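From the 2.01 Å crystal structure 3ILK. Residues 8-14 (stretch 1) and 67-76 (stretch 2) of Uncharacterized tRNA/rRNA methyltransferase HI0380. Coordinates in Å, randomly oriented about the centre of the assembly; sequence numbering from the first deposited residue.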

# COMPACT_ATOMS: atom_id res chain seq x y z
N ILE A 8 0.81 0.96 -24.28
CA ILE A 8 -0.56 0.69 -23.77
C ILE A 8 -1.51 1.82 -24.20
O ILE A 8 -1.33 2.95 -23.80
CB ILE A 8 -0.63 0.60 -22.22
CG1 ILE A 8 0.29 -0.53 -21.67
CG2 ILE A 8 -2.10 0.49 -21.75
CD1 ILE A 8 0.70 -0.31 -20.12
N ARG A 9 -2.49 1.49 -25.01
CA ARG A 9 -3.48 2.47 -25.44
C ARG A 9 -4.68 2.35 -24.53
O ARG A 9 -5.29 1.28 -24.42
CB ARG A 9 -3.89 2.20 -26.91
CG ARG A 9 -4.93 3.22 -27.48
CD ARG A 9 -5.28 2.94 -28.94
NE ARG A 9 -4.08 2.84 -29.79
CZ ARG A 9 -4.00 2.22 -30.97
NH1 ARG A 9 -5.05 1.62 -31.54
NH2 ARG A 9 -2.82 2.19 -31.59
N ILE A 10 -5.08 3.47 -23.94
CA ILE A 10 -6.30 3.57 -23.15
C ILE A 10 -7.43 4.04 -24.08
O ILE A 10 -7.33 5.11 -24.68
CB ILE A 10 -6.09 4.56 -21.96
CG1 ILE A 10 -5.00 4.05 -20.99
CG2 ILE A 10 -7.42 4.86 -21.18
CD1 ILE A 10 -5.36 2.78 -20.24
N VAL A 11 -8.48 3.24 -24.22
CA VAL A 11 -9.57 3.62 -25.11
C VAL A 11 -10.82 3.96 -24.30
O VAL A 11 -11.25 3.17 -23.50
CB VAL A 11 -9.92 2.48 -26.11
CG1 VAL A 11 -11.10 2.96 -27.06
CG2 VAL A 11 -8.61 1.97 -26.88
N LEU A 12 -11.42 5.12 -24.54
CA LEU A 12 -12.65 5.47 -23.88
C LEU A 12 -13.83 5.51 -24.88
O LEU A 12 -13.90 6.40 -25.81
CB LEU A 12 -12.50 6.86 -23.22
CG LEU A 12 -11.25 7.19 -22.39
CD1 LEU A 12 -11.37 8.63 -21.76
CD2 LEU A 12 -10.98 6.15 -21.29
N ILE A 13 -14.76 4.56 -24.68
CA ILE A 13 -15.96 4.44 -25.52
C ILE A 13 -17.03 5.45 -25.18
O ILE A 13 -17.63 5.39 -24.10
CB ILE A 13 -16.61 3.08 -25.41
CG1 ILE A 13 -15.55 1.93 -25.59
CG2 ILE A 13 -17.71 2.92 -26.46
CD1 ILE A 13 -14.78 1.97 -26.91
N GLU A 14 -17.33 6.31 -26.14
CA GLU A 14 -18.43 7.30 -26.03
C GLU A 14 -18.46 7.96 -24.71
O GLU A 14 -19.34 7.69 -23.93
CB GLU A 14 -19.79 6.66 -26.31
CG GLU A 14 -19.82 5.97 -27.65
CD GLU A 14 -21.15 5.29 -27.93
OE1 GLU A 14 -22.19 5.67 -27.32
OE2 GLU A 14 -21.18 4.43 -28.80
N SER A 67 -15.02 4.06 -34.49
CA SER A 67 -15.33 2.64 -34.38
C SER A 67 -14.33 1.93 -33.42
O SER A 67 -13.19 2.42 -33.17
CB SER A 67 -15.27 1.97 -35.76
OG SER A 67 -13.95 1.50 -36.08
N PHE A 68 -14.77 0.77 -32.93
CA PHE A 68 -14.09 0.07 -31.89
C PHE A 68 -12.90 -0.54 -32.63
O PHE A 68 -11.80 -0.51 -32.15
CB PHE A 68 -15.05 -1.00 -31.29
CG PHE A 68 -14.40 -1.96 -30.35
CD1 PHE A 68 -13.65 -3.05 -30.86
CD2 PHE A 68 -14.51 -1.81 -28.98
CE1 PHE A 68 -13.04 -3.92 -30.02
CE2 PHE A 68 -13.90 -2.71 -28.08
CZ PHE A 68 -13.13 -3.77 -28.62
N ASP A 69 -13.16 -1.07 -33.84
CA ASP A 69 -12.12 -1.63 -34.70
C ASP A 69 -10.96 -0.67 -34.95
O ASP A 69 -9.79 -1.05 -34.79
CB ASP A 69 -12.72 -2.13 -36.03
CG ASP A 69 -13.43 -3.45 -35.86
OD1 ASP A 69 -13.53 -3.92 -34.72
OD2 ASP A 69 -13.91 -4.03 -36.86
N GLU A 70 -11.26 0.58 -35.28
CA GLU A 70 -10.18 1.56 -35.44
C GLU A 70 -9.50 1.81 -34.08
O GLU A 70 -8.25 1.83 -34.00
CB GLU A 70 -10.70 2.86 -36.07
CG GLU A 70 -11.01 2.69 -37.53
CD GLU A 70 -11.96 3.76 -38.05
OE1 GLU A 70 -11.61 4.40 -39.05
OE2 GLU A 70 -13.06 3.94 -37.47
N ALA A 71 -10.32 1.91 -33.01
CA ALA A 71 -9.78 2.22 -31.68
C ALA A 71 -8.74 1.21 -31.22
O ALA A 71 -7.86 1.56 -30.49
CB ALA A 71 -10.89 2.37 -30.64
N VAL A 72 -8.83 -0.04 -31.68
CA VAL A 72 -7.89 -1.09 -31.27
C VAL A 72 -6.98 -1.55 -32.38
O VAL A 72 -6.26 -2.56 -32.22
CB VAL A 72 -8.61 -2.33 -30.69
CG1 VAL A 72 -9.43 -1.99 -29.42
CG2 VAL A 72 -9.47 -3.03 -31.78
N ASP A 73 -7.01 -0.84 -33.51
CA ASP A 73 -6.07 -1.02 -34.63
C ASP A 73 -4.64 -1.28 -34.10
O ASP A 73 -4.11 -0.51 -33.28
CB ASP A 73 -6.09 0.27 -35.49
CG ASP A 73 -5.09 0.25 -36.68
OD1 ASP A 73 -4.08 1.00 -36.64
OD2 ASP A 73 -5.36 -0.46 -37.66
N ASP A 74 -4.01 -2.36 -34.54
CA ASP A 74 -2.62 -2.55 -34.22
C ASP A 74 -2.33 -2.90 -32.77
O ASP A 74 -1.18 -2.83 -32.34
CB ASP A 74 -1.79 -1.32 -34.62
CG ASP A 74 -0.44 -1.70 -35.24
OD1 ASP A 74 0.61 -1.16 -34.80
OD2 ASP A 74 -0.44 -2.54 -36.16
N CYS A 75 -3.35 -3.29 -32.00
CA CYS A 75 -3.13 -3.90 -30.68
C CYS A 75 -3.55 -5.36 -30.70
O CYS A 75 -4.73 -5.67 -30.96
CB CYS A 75 -3.93 -3.16 -29.61
SG CYS A 75 -3.56 -1.42 -29.51
N SER A 76 -2.62 -6.29 -30.43
CA SER A 76 -2.98 -7.69 -30.53
C SER A 76 -3.43 -8.27 -29.18
O SER A 76 -3.83 -9.44 -29.11
CB SER A 76 -1.83 -8.50 -31.16
OG SER A 76 -0.73 -8.41 -30.27
O HOH W 1 -2.63 2.26 -34.78

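The strand formed by residues 8-13 packs against a short helix, residues 68-71, and the turn that follows it. The contact is small, burying 299 Å² in total, and its polar part is concentrated in one residue. Arg9 contributes 87 Å² of covered surface, more than any other residue of either stretch. Its CA-to-CB bond points toward the second stretch, and the t rotamers at chi1 and chi2 extend the chain before a bend at chi3 (m) sets the guanidinium among the carbonyl groups of the last helical residue and the turn that follows.

There NH1 donates twice. One bond runs from Arg9 NH1 to Ala71 O (3.0 Å, nearly linear at 169°); the other runs from Arg9 NH1 to Asp73 O (2.9 Å, more bent at 141°). Both acceptors lie at the guanidinium edge, near its plane, where the N-H groups point, so the two protons of NH1 can serve two carbonyls at once. These oxygens suit such a donor because neither is used by a backbone N-H within the stretch. The neighbouring carbonyls are already engaged: Glu70 O accepts from Asp73 N (N-O 3.0 Å), and Val72 O accepts from Cys75 N (N-O 3.0 Å), the latter closing the type II turn from Val72 to Cys75. Arginine is well suited to this site, since its long chain reaches out of the strand and its planar head offers several donors in fixed directions.

The second terminal nitrogen turns to solvent. Arg9 NH2 donates to water 1 over an NH2-O distance of 3.2 Å, and the same water donates to the carboxylate of Asp73, 2.7 Å from OD1. Asp73 thus meets the arginine in two ways, directly through its main-chain carbonyl and through water from its side chain. Cys75 SG lies over one face of the guanidinium, 3.9 Å from Arg9 NH1; this sulfur covers the group without competing for the in-plane donor directions.

Further along the strand the contact becomes apolar. Val11 also points toward the second stretch, and its CG1 packs 3.6 Å from Ala71 CB. The small alanine side chain goes with a close approach of the two backbones, the CA atoms of Val11 and Ala71 being 6.7 Å apart. At Ile13 the CA-to-CB bond runs sideways, but the end of the side chain comes nearer, placing CD1 4.3 Å from Phe68 CD2. All four of these residues are buried, and their side chains carry no polar atoms that would need partners there.

The helix carrying these groups is capped at its start by Ser67. Ser67 OG accepts from Glu70 N (3.0 Å, 168°) and donates to Glu70 OE2 (2.9 Å), a reciprocal pairing that satisfies the hydroxyl as both acceptor and donor. Ala71 N, meanwhile, bonds to Ser67 O at 2.9 Å.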